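Local coordinates for protein VP5 (PDB 6QGI) that probably mediates fusion of the viral envelope with the membrane of its haloarchaeal host, as the envelope protein of a pleomorphic virus, at residues I1-V7 and E373-T378; Y45-R51 and D218-Y222; G68-T72 and S465-T469; T75-I79 and L267-R271; D298-E302 and T449-T453. One frame throughout, in Å; residues are numbered along the deposited sequence.

Contact 1: residues I1-V7 and E373-T378; sequences IAPLVGV and EPYSGT
Leu4 drives its CD1 methyl into the angle between Tyr375 and Thr378, 3.6 Å from Thr378 CG2 and 4.0 Å from Tyr375 CB. Its CG stands anti to the backbone N (chi1 175°), which carries the branch away from the helical turn; Val352 packs on both Leu4 and Thr378 here. Val7 CG1 meets the Tyr375 ring at CE1, the two side chains crossing at about a right angle, while Ala2 CB sits at the ring edge. Phe425 and Trp356 hold the same ring by edge-to-face contacts. In this buried part the backbones also join: Ser376 N gives a 2.8 Å bond to Ala2 O, and Ala2 N a longer one to Pro374 O. Ser376 OG takes the N-H of Leu4 at 3.1 Å. The solvent edge, at Ile1, is carried instead by an ion pair, Ile1 N to Glu373 OE2 at 2.9 Å, met from above the carboxylate plane. Ile1 CG2 lies 3.4 Å from both Pro374 O and Ser376 N. Beyond is the sugar attached to the protein, about 6 Å from the Ile1 side chain. A single beta bridge, Ala2 with Tyr375, thus ties the start of the chain to the type II turn from Tyr375 to Thr378.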
# COMPACT_ATOMS: atom_id res chain seq x y z
N ILE A 1 -9.27 -17.64 -7.86
CA ILE A 1 -7.87 -17.65 -7.43
C ILE A 1 -7.66 -16.67 -6.25
O ILE A 1 -8.25 -15.58 -6.21
CB ILE A 1 -6.90 -17.34 -8.61
CG1 ILE A 1 -6.96 -18.42 -9.71
CG2 ILE A 1 -5.47 -17.20 -8.12
CD1 ILE A 1 -6.41 -17.94 -11.10
N ALA A 2 -6.79 -17.07 -5.30
CA ALA A 2 -6.41 -16.28 -4.14
C ALA A 2 -5.18 -15.41 -4.46
O ALA A 2 -4.25 -15.91 -5.10
CB ALA A 2 -6.10 -17.20 -2.96
N PRO A 3 -5.15 -14.11 -4.05
CA PRO A 3 -3.95 -13.29 -4.35
C PRO A 3 -2.73 -13.77 -3.56
O PRO A 3 -2.82 -14.01 -2.35
CB PRO A 3 -4.38 -11.87 -3.95
CG PRO A 3 -5.47 -12.06 -2.95
CD PRO A 3 -6.17 -13.35 -3.30
N LEU A 4 -1.58 -13.95 -4.27
CA LEU A 4 -0.29 -14.41 -3.74
C LEU A 4 0.19 -13.54 -2.57
O LEU A 4 0.57 -14.07 -1.53
CB LEU A 4 0.76 -14.40 -4.88
CG LEU A 4 2.23 -14.72 -4.55
CD1 LEU A 4 2.40 -16.17 -4.08
CD2 LEU A 4 3.14 -14.45 -5.73
N VAL A 5 0.18 -12.21 -2.75
CA VAL A 5 0.61 -11.25 -1.74
C VAL A 5 -0.36 -11.28 -0.54
O VAL A 5 0.09 -11.40 0.60
CB VAL A 5 0.75 -9.83 -2.35
CG1 VAL A 5 0.97 -8.77 -1.28
CG2 VAL A 5 1.86 -9.80 -3.39
N GLY A 6 -1.66 -11.20 -0.83
CA GLY A 6 -2.71 -11.17 0.18
C GLY A 6 -2.88 -12.42 1.02
O GLY A 6 -3.08 -12.32 2.23
N VAL A 7 -2.82 -13.61 0.39
CA VAL A 7 -3.04 -14.88 1.08
C VAL A 7 -1.72 -15.64 1.30
O VAL A 7 -1.42 -16.00 2.44
CB VAL A 7 -4.09 -15.76 0.35
CG1 VAL A 7 -4.35 -17.06 1.10
CG2 VAL A 7 -5.39 -15.00 0.12
N GLU A 373 -7.51 -22.77 -2.16
CA GLU A 373 -7.39 -21.98 -3.39
C GLU A 373 -5.91 -21.76 -3.76
O GLU A 373 -5.16 -21.25 -2.93
CB GLU A 373 -8.10 -20.63 -3.20
CG GLU A 373 -8.56 -19.98 -4.50
CD GLU A 373 -9.69 -18.97 -4.36
OE1 GLU A 373 -9.94 -18.48 -3.24
OE2 GLU A 373 -10.33 -18.67 -5.39
N PRO A 374 -5.48 -22.13 -4.99
CA PRO A 374 -4.08 -21.87 -5.38
C PRO A 374 -3.82 -20.37 -5.53
O PRO A 374 -4.75 -19.60 -5.80
CB PRO A 374 -3.91 -22.64 -6.69
CG PRO A 374 -5.28 -22.73 -7.25
CD PRO A 374 -6.25 -22.73 -6.10
N TYR A 375 -2.58 -19.94 -5.33
CA TYR A 375 -2.22 -18.53 -5.38
C TYR A 375 -2.05 -18.01 -6.80
O TYR A 375 -1.67 -18.78 -7.68
CB TYR A 375 -0.94 -18.27 -4.56
CG TYR A 375 -0.99 -18.84 -3.16
CD1 TYR A 375 -2.08 -18.61 -2.32
CD2 TYR A 375 0.08 -19.57 -2.65
CE1 TYR A 375 -2.12 -19.14 -1.03
CE2 TYR A 375 0.06 -20.09 -1.35
CZ TYR A 375 -1.05 -19.87 -0.55
OH TYR A 375 -1.08 -20.38 0.73
N SER A 376 -2.34 -16.71 -7.01
CA SER A 376 -2.23 -16.05 -8.32
C SER A 376 -0.77 -15.96 -8.76
O SER A 376 0.12 -15.73 -7.94
CB SER A 376 -2.86 -14.66 -8.28
OG SER A 376 -2.24 -13.83 -7.32
N GLY A 377 -0.56 -16.20 -10.05
CA GLY A 377 0.76 -16.18 -10.66
C GLY A 377 1.65 -17.34 -10.26
O GLY A 377 2.85 -17.32 -10.55
N THR A 378 1.07 -18.36 -9.59
CA THR A 378 1.79 -19.57 -9.16
C THR A 378 1.17 -20.82 -9.80
O THR A 378 0.14 -20.74 -10.47
CB THR A 378 1.87 -19.69 -7.61
OG1 THR A 378 0.59 -20.03 -7.07
CG2 THR A 378 2.43 -18.46 -6.92

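Contact 2: residues Y45-R51 and D218-Y222. Unlike the reference sequence in segment 218-222: Asp218 (reference Asn).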
# COMPACT_ATOMS: atom_id res chain seq x y z
N TYR A 45 -19.52 -7.36 -3.52
CA TYR A 45 -18.56 -7.83 -2.53
C TYR A 45 -17.15 -7.76 -3.10
O TYR A 45 -16.24 -7.31 -2.40
CB TYR A 45 -18.91 -9.27 -2.07
CG TYR A 45 -17.98 -9.83 -1.00
CD1 TYR A 45 -18.16 -9.49 0.34
CD2 TYR A 45 -16.94 -10.68 -1.33
CE1 TYR A 45 -17.32 -10.00 1.32
CE2 TYR A 45 -16.09 -11.20 -0.35
CZ TYR A 45 -16.29 -10.86 0.97
OH TYR A 45 -15.45 -11.36 1.94
N GLN A 46 -16.98 -8.19 -4.37
CA GLN A 46 -15.70 -8.17 -5.08
C GLN A 46 -15.23 -6.73 -5.34
O GLN A 46 -14.05 -6.44 -5.15
CB GLN A 46 -15.79 -8.98 -6.38
CG GLN A 46 -15.61 -10.48 -6.14
CD GLN A 46 -16.34 -11.39 -7.10
OE1 GLN A 46 -17.08 -10.96 -8.00
NE2 GLN A 46 -16.15 -12.69 -6.92
N THR A 47 -16.16 -5.83 -5.71
CA THR A 47 -15.88 -4.41 -5.96
C THR A 47 -15.40 -3.73 -4.65
O THR A 47 -14.44 -2.94 -4.68
CB THR A 47 -17.11 -3.71 -6.56
OG1 THR A 47 -17.40 -4.30 -7.84
CG2 THR A 47 -16.91 -2.22 -6.75
N ALA A 48 -16.04 -4.06 -3.51
CA ALA A 48 -15.68 -3.50 -2.20
C ALA A 48 -14.37 -4.09 -1.67
O ALA A 48 -13.64 -3.38 -0.99
CB ALA A 48 -16.80 -3.73 -1.21
N LYS A 49 -14.09 -5.38 -1.97
CA LYS A 49 -12.88 -6.09 -1.54
C LYS A 49 -11.67 -5.54 -2.27
O LYS A 49 -10.62 -5.36 -1.65
CB LYS A 49 -13.02 -7.60 -1.80
CG LYS A 49 -11.94 -8.46 -1.15
CD LYS A 49 -12.06 -9.91 -1.59
CE LYS A 49 -11.26 -10.82 -0.70
NZ LYS A 49 -12.05 -12.00 -0.26
N THR A 50 -11.81 -5.27 -3.58
CA THR A 50 -10.75 -4.72 -4.42
C THR A 50 -10.52 -3.27 -4.04
O THR A 50 -9.36 -2.86 -3.97
CB THR A 50 -11.10 -4.90 -5.90
OG1 THR A 50 -11.45 -6.27 -6.12
CG2 THR A 50 -9.94 -4.54 -6.82
N ARG A 51 -11.59 -2.50 -3.77
CA ARG A 51 -11.47 -1.10 -3.35
C ARG A 51 -10.74 -1.00 -2.02
O ARG A 51 -9.85 -0.17 -1.90
CB ARG A 51 -12.84 -0.40 -3.28
CG ARG A 51 -12.78 1.12 -3.00
CD ARG A 51 -11.92 1.91 -3.98
NE ARG A 51 -12.46 1.85 -5.34
CZ ARG A 51 -11.84 2.33 -6.42
NH1 ARG A 51 -10.65 2.91 -6.31
NH2 ARG A 51 -12.41 2.23 -7.61
N ASP A 218 -19.48 -14.31 4.25
CA ASP A 218 -18.27 -13.49 4.37
C ASP A 218 -18.65 -12.04 4.20
O ASP A 218 -19.51 -11.70 3.40
CB ASP A 218 -17.20 -13.90 3.35
CG ASP A 218 -17.03 -15.40 3.24
OD1 ASP A 218 -16.64 -16.04 4.24
OD2 ASP A 218 -17.33 -15.95 2.15
N SER A 219 -18.02 -11.18 4.99
CA SER A 219 -18.31 -9.76 5.03
C SER A 219 -17.03 -8.94 5.17
O SER A 219 -15.99 -9.49 5.55
CB SER A 219 -19.25 -9.47 6.19
OG SER A 219 -19.56 -8.09 6.29
N LEU A 220 -17.09 -7.64 4.85
CA LEU A 220 -15.93 -6.77 4.99
C LEU A 220 -16.33 -5.32 5.21
O LEU A 220 -17.35 -4.87 4.69
CB LEU A 220 -14.95 -6.89 3.80
CG LEU A 220 -15.45 -6.50 2.40
CD1 LEU A 220 -15.28 -5.01 2.15
CD2 LEU A 220 -14.69 -7.24 1.37
N VAL A 221 -15.49 -4.59 5.95
CA VAL A 221 -15.65 -3.16 6.20
C VAL A 221 -14.63 -2.44 5.34
O VAL A 221 -13.47 -2.87 5.23
CB VAL A 221 -15.52 -2.77 7.70
CG1 VAL A 221 -15.94 -1.32 7.93
CG2 VAL A 221 -16.36 -3.70 8.56
N TYR A 222 -15.07 -1.36 4.70
CA TYR A 222 -14.25 -0.50 3.84
C TYR A 222 -14.87 0.89 3.89
O TYR A 222 -15.98 1.02 4.42
CB TYR A 222 -14.14 -1.09 2.42
CG TYR A 222 -15.15 -0.61 1.40
CD1 TYR A 222 -16.51 -0.87 1.55
CD2 TYR A 222 -14.74 0.02 0.23
CE1 TYR A 222 -17.44 -0.45 0.60
CE2 TYR A 222 -15.65 0.41 -0.75
CZ TYR A 222 -17.01 0.19 -0.55
OH TYR A 222 -17.91 0.61 -1.49
O HOH W 1 -14.29 -11.76 4.28
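Tyr45 and Leu220 meet where helix 37-60 packs across the two-stranded antiparallel hairpin of strands 212-215 and 218-221, the short axes of helix 45-51 and strand 218-221 being 9.1 Å apart and 43° from parallel. In the first shell Leu220 CD2 lies over a face of the Tyr45 ring, 4.2 Å from its centroid, in a CH-pi contact, and the same methyl touches Lys49 CB at 3.6 Å. Its other branch, CD1, turns to Ala48 CB. That alanine methyl also covers a face of the Tyr222 ring, 3.9 Å from its centroid, whereas Arg51 CG comes to the edge of the same ring. With CG between the backbone N and the carbonyl carbon (chi1 62°), the forked end of Leu220 faces the helix. The next shell fixes these groups: Val213 pairs with Leu220 through the backbone and touches Ala48, Leu124 of helix 91-133 packs on Tyr222, and Arg51 turns its guanidinium away to a salt bridge with Glu123. At the solvent end the Tyr45 hydroxyl passes 3.4 Å from Asp218 CB. A water in the plane of the Tyr45 ring lies 2.6 Å from Tyr45 OH and donates to Ser219 O at 3.1 Å.

Contact 3: residues G68-T72 and S465-T469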
# COMPACT_ATOMS: atom_id res chain seq x y z
N GLY A 68 8.27 10.77 6.03
CA GLY A 68 8.97 10.95 4.76
C GLY A 68 8.40 12.09 3.94
O GLY A 68 9.13 12.71 3.16
N VAL A 69 7.09 12.38 4.12
CA VAL A 69 6.41 13.48 3.45
C VAL A 69 6.98 14.78 4.03
O VAL A 69 7.35 15.68 3.28
CB VAL A 69 4.86 13.39 3.56
CG1 VAL A 69 4.18 14.62 2.96
CG2 VAL A 69 4.33 12.12 2.91
N LYS A 70 7.12 14.82 5.38
CA LYS A 70 7.69 15.92 6.15
C LYS A 70 9.13 16.20 5.68
O LYS A 70 9.48 17.36 5.48
CB LYS A 70 7.65 15.60 7.65
CG LYS A 70 8.04 16.76 8.55
CD LYS A 70 8.20 16.35 9.99
CE LYS A 70 9.65 16.31 10.40
NZ LYS A 70 9.80 16.06 11.86
N HIS A 71 9.93 15.14 5.47
CA HIS A 71 11.32 15.19 5.01
C HIS A 71 11.40 15.73 3.58
O HIS A 71 12.24 16.57 3.29
CB HIS A 71 11.95 13.78 5.09
CG HIS A 71 13.39 13.70 4.67
ND1 HIS A 71 14.41 14.13 5.50
CD2 HIS A 71 13.93 13.23 3.52
CE1 HIS A 71 15.53 13.91 4.83
NE2 HIS A 71 15.29 13.37 3.64
N THR A 72 10.50 15.23 2.69
CA THR A 72 10.44 15.62 1.28
C THR A 72 10.04 17.10 1.18
O THR A 72 10.69 17.84 0.45
CB THR A 72 9.50 14.68 0.52
OG1 THR A 72 9.99 13.35 0.69
CG2 THR A 72 9.42 14.99 -0.96
N SER A 465 18.94 8.79 5.25
CA SER A 465 19.59 10.09 5.33
C SER A 465 19.09 10.81 6.57
O SER A 465 18.01 10.48 7.07
CB SER A 465 19.31 10.91 4.08
OG SER A 465 19.86 10.29 2.92
N GLU A 466 19.87 11.76 7.10
CA GLU A 466 19.50 12.53 8.28
C GLU A 466 18.17 13.24 8.02
O GLU A 466 18.02 13.89 6.99
CB GLU A 466 20.61 13.52 8.64
CG GLU A 466 20.39 14.22 9.97
CD GLU A 466 21.53 15.11 10.40
OE1 GLU A 466 22.68 14.62 10.49
OE2 GLU A 466 21.28 16.31 10.67
N PRO A 467 17.15 13.08 8.88
CA PRO A 467 15.87 13.73 8.61
C PRO A 467 15.98 15.23 8.83
O PRO A 467 16.84 15.66 9.59
CB PRO A 467 14.92 13.07 9.62
CG PRO A 467 15.67 11.89 10.16
CD PRO A 467 17.09 12.32 10.14
N HIS A 468 15.16 16.02 8.14
CA HIS A 468 15.16 17.47 8.24
C HIS A 468 14.51 17.96 9.52
O HIS A 468 13.57 17.35 10.04
CB HIS A 468 14.44 18.09 7.05
CG HIS A 468 15.22 18.06 5.78
ND1 HIS A 468 16.05 19.10 5.41
CD2 HIS A 468 15.20 17.16 4.78
CE1 HIS A 468 16.53 18.78 4.23
NE2 HIS A 468 16.06 17.61 3.81
N THR A 469 15.00 19.10 9.99
CA THR A 469 14.59 19.85 11.18
C THR A 469 14.69 21.32 10.81
O THR A 469 15.18 21.64 9.72
CB THR A 469 15.49 19.49 12.41
OG1 THR A 469 16.77 20.10 12.27
CG2 THR A 469 15.61 17.99 12.67
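His71 lays one face of its imidazole over His468, with His71 ND1 only 3.2 Å from His468 CD2. The two side chains cross at about a right angle and the ring planes are 49° apart, with centroids 4.7 Å from each other, so the pair is oblique. On the His468 side, ND1 of His71 arrives at the ring edge. The His71 ring is swung out from helix 66-86 by a CG anti to the backbone N (chi1 -179°), and its rim then runs along the backbone of the loop: Glu466 O lies at the ring edge, 3.3 Å from His71 CE1, and Pro467 CA is close to ND1. The polar link is modest, a weak bond from His468 N to His71 ND1 at 3.3 Å. Lys70 adds a loose brush of CE past His468 O.

The outer shell is richer. Lys78 NZ bonds to ND1 of His468 and Thr75 OG1 lies by its NE2 in a weak bond, while Tyr473 stacks on the His468 ring and Leu482 of helix 476-496 touches both histidines. If the weak bond is real, ND1 of His71 is probably the unprotonated nitrogen. For His468, which joins the loop before helix 476-496 to helix 66-86, accepting from Lys78 at ND1 is consistent with a neutral ring.

Contact 4: residues T75-I79 and L267-R271; sequences TDAKI and LVTPR
Asp76 OD2 takes NH1 of Arg271 at 2.8 Å, a salt bridge whose hydrogen bond is weak because the N-H points well off the oxygen, at 125°. The pairing is single-pronged, NH1 to OD2, with the carboxylate and guanidinium planes 37° apart and the two side chains crossing at about a right angle. Of the other Arg271 nitrogens, NE goes to Leu20 O, and NH2 is hydrogen-bonded outside the two segments. The second oxygen of Asp76, OD1, faces the methyl CG2 of Thr269 at 3.9 Å.

Thr269 divides its two branches by chemistry. Its hydroxyl stands between the backbone N and the carbonyl carbon (chi1 75°), from where OG1 takes the N-H of Glu272. CG2, the other branch, lies against helix 66-86 and meets Ile79 CD1 at 3.6 Å and Thr75 CG2 at 4.1 Å. Ile79 CD1 further reaches Leu267 CD2, at 4.3 Å, closing the apolar strip. The hydroxyl of Thr75 turns from this strip to its own helix, bonding to His71 O. Tyr105 of helix 91-133 packs against Arg271, and Trp479 covers Leu267. Thr269, directly ahead of Pro270 as the helix starts, is a threonine N-cap, here setting the first turn of helix 270-279 against helix 66-86.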
# COMPACT_ATOMS: atom_id res chain seq x y z
N THR A 75 13.01 19.31 2.04
CA THR A 75 14.03 19.30 0.98
C THR A 75 13.69 20.37 -0.08
O THR A 75 14.54 21.21 -0.38
CB THR A 75 14.18 17.89 0.38
OG1 THR A 75 14.60 16.98 1.39
CG2 THR A 75 15.17 17.84 -0.77
N ASP A 76 12.44 20.38 -0.60
CA ASP A 76 11.96 21.33 -1.62
C ASP A 76 11.87 22.75 -1.10
O ASP A 76 12.16 23.69 -1.84
CB ASP A 76 10.59 20.90 -2.15
CG ASP A 76 10.57 19.66 -3.04
OD1 ASP A 76 11.66 19.21 -3.46
OD2 ASP A 76 9.47 19.15 -3.31
N ALA A 77 11.43 22.91 0.16
CA ALA A 77 11.28 24.20 0.83
C ALA A 77 12.63 24.85 1.08
O ALA A 77 12.79 26.03 0.77
CB ALA A 77 10.54 24.02 2.14
N LYS A 78 13.61 24.07 1.60
CA LYS A 78 14.97 24.56 1.88
C LYS A 78 15.70 24.92 0.59
O LYS A 78 16.31 25.99 0.56
CB LYS A 78 15.78 23.54 2.70
CG LYS A 78 15.36 23.51 4.17
CD LYS A 78 16.14 22.50 4.99
CE LYS A 78 15.51 22.36 6.35
NZ LYS A 78 16.26 21.39 7.18
N ILE A 79 15.59 24.09 -0.48
CA ILE A 79 16.23 24.34 -1.78
C ILE A 79 15.75 25.69 -2.35
O ILE A 79 16.58 26.54 -2.67
CB ILE A 79 16.05 23.17 -2.79
CG1 ILE A 79 16.95 21.99 -2.38
CG2 ILE A 79 16.36 23.60 -4.24
CD1 ILE A 79 16.56 20.68 -2.93
N LEU A 267 21.48 20.04 -7.80
CA LEU A 267 21.05 18.85 -7.06
C LEU A 267 19.68 18.34 -7.54
O LEU A 267 18.74 19.12 -7.72
CB LEU A 267 21.07 19.16 -5.54
CG LEU A 267 20.28 18.29 -4.52
CD1 LEU A 267 20.74 16.87 -4.48
CD2 LEU A 267 20.43 18.82 -3.12
N VAL A 268 19.61 17.02 -7.79
CA VAL A 268 18.40 16.29 -8.20
C VAL A 268 17.87 15.61 -6.94
O VAL A 268 18.54 14.72 -6.39
CB VAL A 268 18.65 15.30 -9.37
CG1 VAL A 268 17.35 14.61 -9.80
CG2 VAL A 268 19.30 15.99 -10.57
N THR A 269 16.72 16.10 -6.43
CA THR A 269 16.08 15.65 -5.19
C THR A 269 15.69 14.16 -5.23
O THR A 269 15.37 13.66 -6.31
CB THR A 269 14.84 16.52 -4.85
OG1 THR A 269 13.73 16.19 -5.69
CG2 THR A 269 15.12 18.01 -4.91
N PRO A 270 15.66 13.46 -4.06
CA PRO A 270 15.22 12.05 -4.05
C PRO A 270 13.84 11.89 -4.69
O PRO A 270 13.61 10.93 -5.43
CB PRO A 270 15.21 11.69 -2.57
CG PRO A 270 16.17 12.63 -1.95
CD PRO A 270 15.99 13.91 -2.69
N ARG A 271 12.94 12.88 -4.44
CA ARG A 271 11.59 12.97 -4.99
C ARG A 271 11.65 13.06 -6.53
O ARG A 271 10.97 12.28 -7.19
CB ARG A 271 10.86 14.20 -4.40
CG ARG A 271 9.42 14.37 -4.85
CD ARG A 271 9.05 15.84 -4.97
NE ARG A 271 7.63 15.99 -5.28
CZ ARG A 271 6.98 17.15 -5.38
NH1 ARG A 271 7.64 18.29 -5.19
NH2 ARG A 271 5.69 17.18 -5.65

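Contact 5: residues D298-E302 and T449-T453; sequences DAERE and TNTQT
Glu300 and Thr451 face each other at the end of an antiparallel strand pair, where strand 301-307 runs beside strand 443-450: Arg301 with Asn450 is the non-hydrogen-bonded pair, Glu302 with Thr449 the hydrogen-bonded one, closed by bonds of 2.8 Å from Glu302 N to Thr449 O and from Thr449 N to Glu302 O. Past this pair the Glu300 carbonyl is gripped twice, by Thr451 N at 3.1 Å and Thr451 OG1 at 3.2 Å, both from one face of its plane. The Glu300 side chain, turned at chi2 (-57°), bends toward the Thr451-Gln452 backbone and crosses both side chains obliquely. Its OE1 receives a weak bond from Gln452 N but also lies 3.2 Å from Asn450 OD1, two acceptors side by side, with carboxylate and amide planes 34° apart. Asn450 OD1 takes the same Gln452 N-H, making an Asx turn as the chain leaves the strand, and this shared N-H probably eases the closeness of the two oxygens.

On the face shared by Arg301 and Asn450, the amide stands over a face of the guanidinium, the planes 79° apart. The guanidinium is steadied within its own segment by Asp298, whose OD1 meets NE in the guanidinium plane, and Ser461 N holds the other carboxylate oxygen. A water accepts from Asn450 ND2 at 3.1 Å and, weakly, from Arg301 NH2.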
# COMPACT_ATOMS: atom_id res chain seq x y z
N ASP A 298 17.53 -1.69 4.31
CA ASP A 298 18.70 -2.56 4.29
C ASP A 298 18.79 -3.15 2.89
O ASP A 298 18.26 -4.23 2.61
CB ASP A 298 18.66 -3.64 5.38
CG ASP A 298 19.96 -4.44 5.53
OD1 ASP A 298 20.75 -4.48 4.56
OD2 ASP A 298 20.18 -5.02 6.60
N ALA A 299 19.45 -2.39 2.00
CA ALA A 299 19.68 -2.74 0.60
C ALA A 299 20.79 -3.79 0.44
O ALA A 299 20.78 -4.54 -0.53
CB ALA A 299 20.07 -1.48 -0.16
N GLU A 300 21.73 -3.83 1.40
CA GLU A 300 22.92 -4.69 1.35
C GLU A 300 22.75 -6.10 1.95
O GLU A 300 23.66 -6.90 1.80
CB GLU A 300 24.10 -4.00 2.04
CG GLU A 300 25.04 -3.29 1.07
CD GLU A 300 25.65 -4.13 -0.04
OE1 GLU A 300 26.03 -5.30 0.22
OE2 GLU A 300 25.77 -3.61 -1.17
N ARG A 301 21.61 -6.41 2.60
CA ARG A 301 21.44 -7.75 3.17
C ARG A 301 20.17 -8.42 2.68
O ARG A 301 19.06 -8.04 3.07
CB ARG A 301 21.50 -7.73 4.70
CG ARG A 301 22.92 -7.82 5.24
CD ARG A 301 23.13 -6.93 6.45
NE ARG A 301 23.16 -5.52 6.06
CZ ARG A 301 24.16 -4.69 6.33
NH1 ARG A 301 24.10 -3.42 5.93
NH2 ARG A 301 25.22 -5.11 7.01
N GLU A 302 20.34 -9.43 1.80
CA GLU A 302 19.25 -10.23 1.24
C GLU A 302 18.86 -11.27 2.27
O GLU A 302 19.71 -12.00 2.79
CB GLU A 302 19.65 -10.88 -0.09
CG GLU A 302 18.46 -11.37 -0.90
CD GLU A 302 18.80 -12.35 -2.01
OE1 GLU A 302 19.32 -11.90 -3.06
OE2 GLU A 302 18.52 -13.56 -1.84
N THR A 449 22.08 -12.75 4.08
CA THR A 449 23.29 -12.76 3.26
C THR A 449 23.65 -11.35 2.79
O THR A 449 22.81 -10.67 2.20
CB THR A 449 23.12 -13.69 2.03
OG1 THR A 449 22.85 -15.02 2.48
CG2 THR A 449 24.34 -13.70 1.11
N ASN A 450 24.92 -10.95 3.01
CA ASN A 450 25.42 -9.67 2.51
C ASN A 450 25.68 -9.87 1.02
O ASN A 450 26.50 -10.70 0.65
CB ASN A 450 26.67 -9.24 3.28
CG ASN A 450 27.13 -7.83 2.97
OD1 ASN A 450 27.59 -7.52 1.87
ND2 ASN A 450 27.01 -6.95 3.95
N THR A 451 24.92 -9.16 0.16
CA THR A 451 24.96 -9.29 -1.30
C THR A 451 26.33 -8.94 -1.94
O THR A 451 26.64 -9.49 -2.99
CB THR A 451 23.87 -8.43 -1.95
OG1 THR A 451 23.89 -7.12 -1.37
CG2 THR A 451 22.48 -9.05 -1.80
N GLN A 452 27.13 -8.03 -1.33
CA GLN A 452 28.43 -7.63 -1.90
C GLN A 452 29.54 -8.64 -1.56
O GLN A 452 30.24 -9.09 -2.47
CB GLN A 452 28.83 -6.22 -1.43
CG GLN A 452 30.05 -5.65 -2.15
CD GLN A 452 30.30 -4.19 -1.87
OE1 GLN A 452 29.63 -3.55 -1.05
NE2 GLN A 452 31.29 -3.63 -2.56
N THR A 453 29.72 -8.97 -0.27
CA THR A 453 30.74 -9.90 0.21
C THR A 453 30.34 -11.36 -0.05
O THR A 453 31.20 -12.22 -0.25
CB THR A 453 31.03 -9.67 1.70
OG1 THR A 453 29.83 -9.87 2.44
CG2 THR A 453 31.60 -8.28 1.99
O HOH W 2 26.92 -7.32 6.98

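In the fold
Contacts 3 and 4 are the one touching pair: they share helix 66-86 and their centres are 10 Å apart. Contact 3, partly buried around its two buried histidines, is built on paired imidazoles; contact 4, with no exposed residue among those that touch, on an ion pair and methyls. Contacts 1 and 2, with centres about 17 Å apart, lie across the centre of the chain from these two; each mixes buried and exposed residues, but contact 1 is stitched by backbone bonds and contact 2 by ring faces and methyls. Contact 5, with no buried residue among those that touch, is the surface member, and strongly polar.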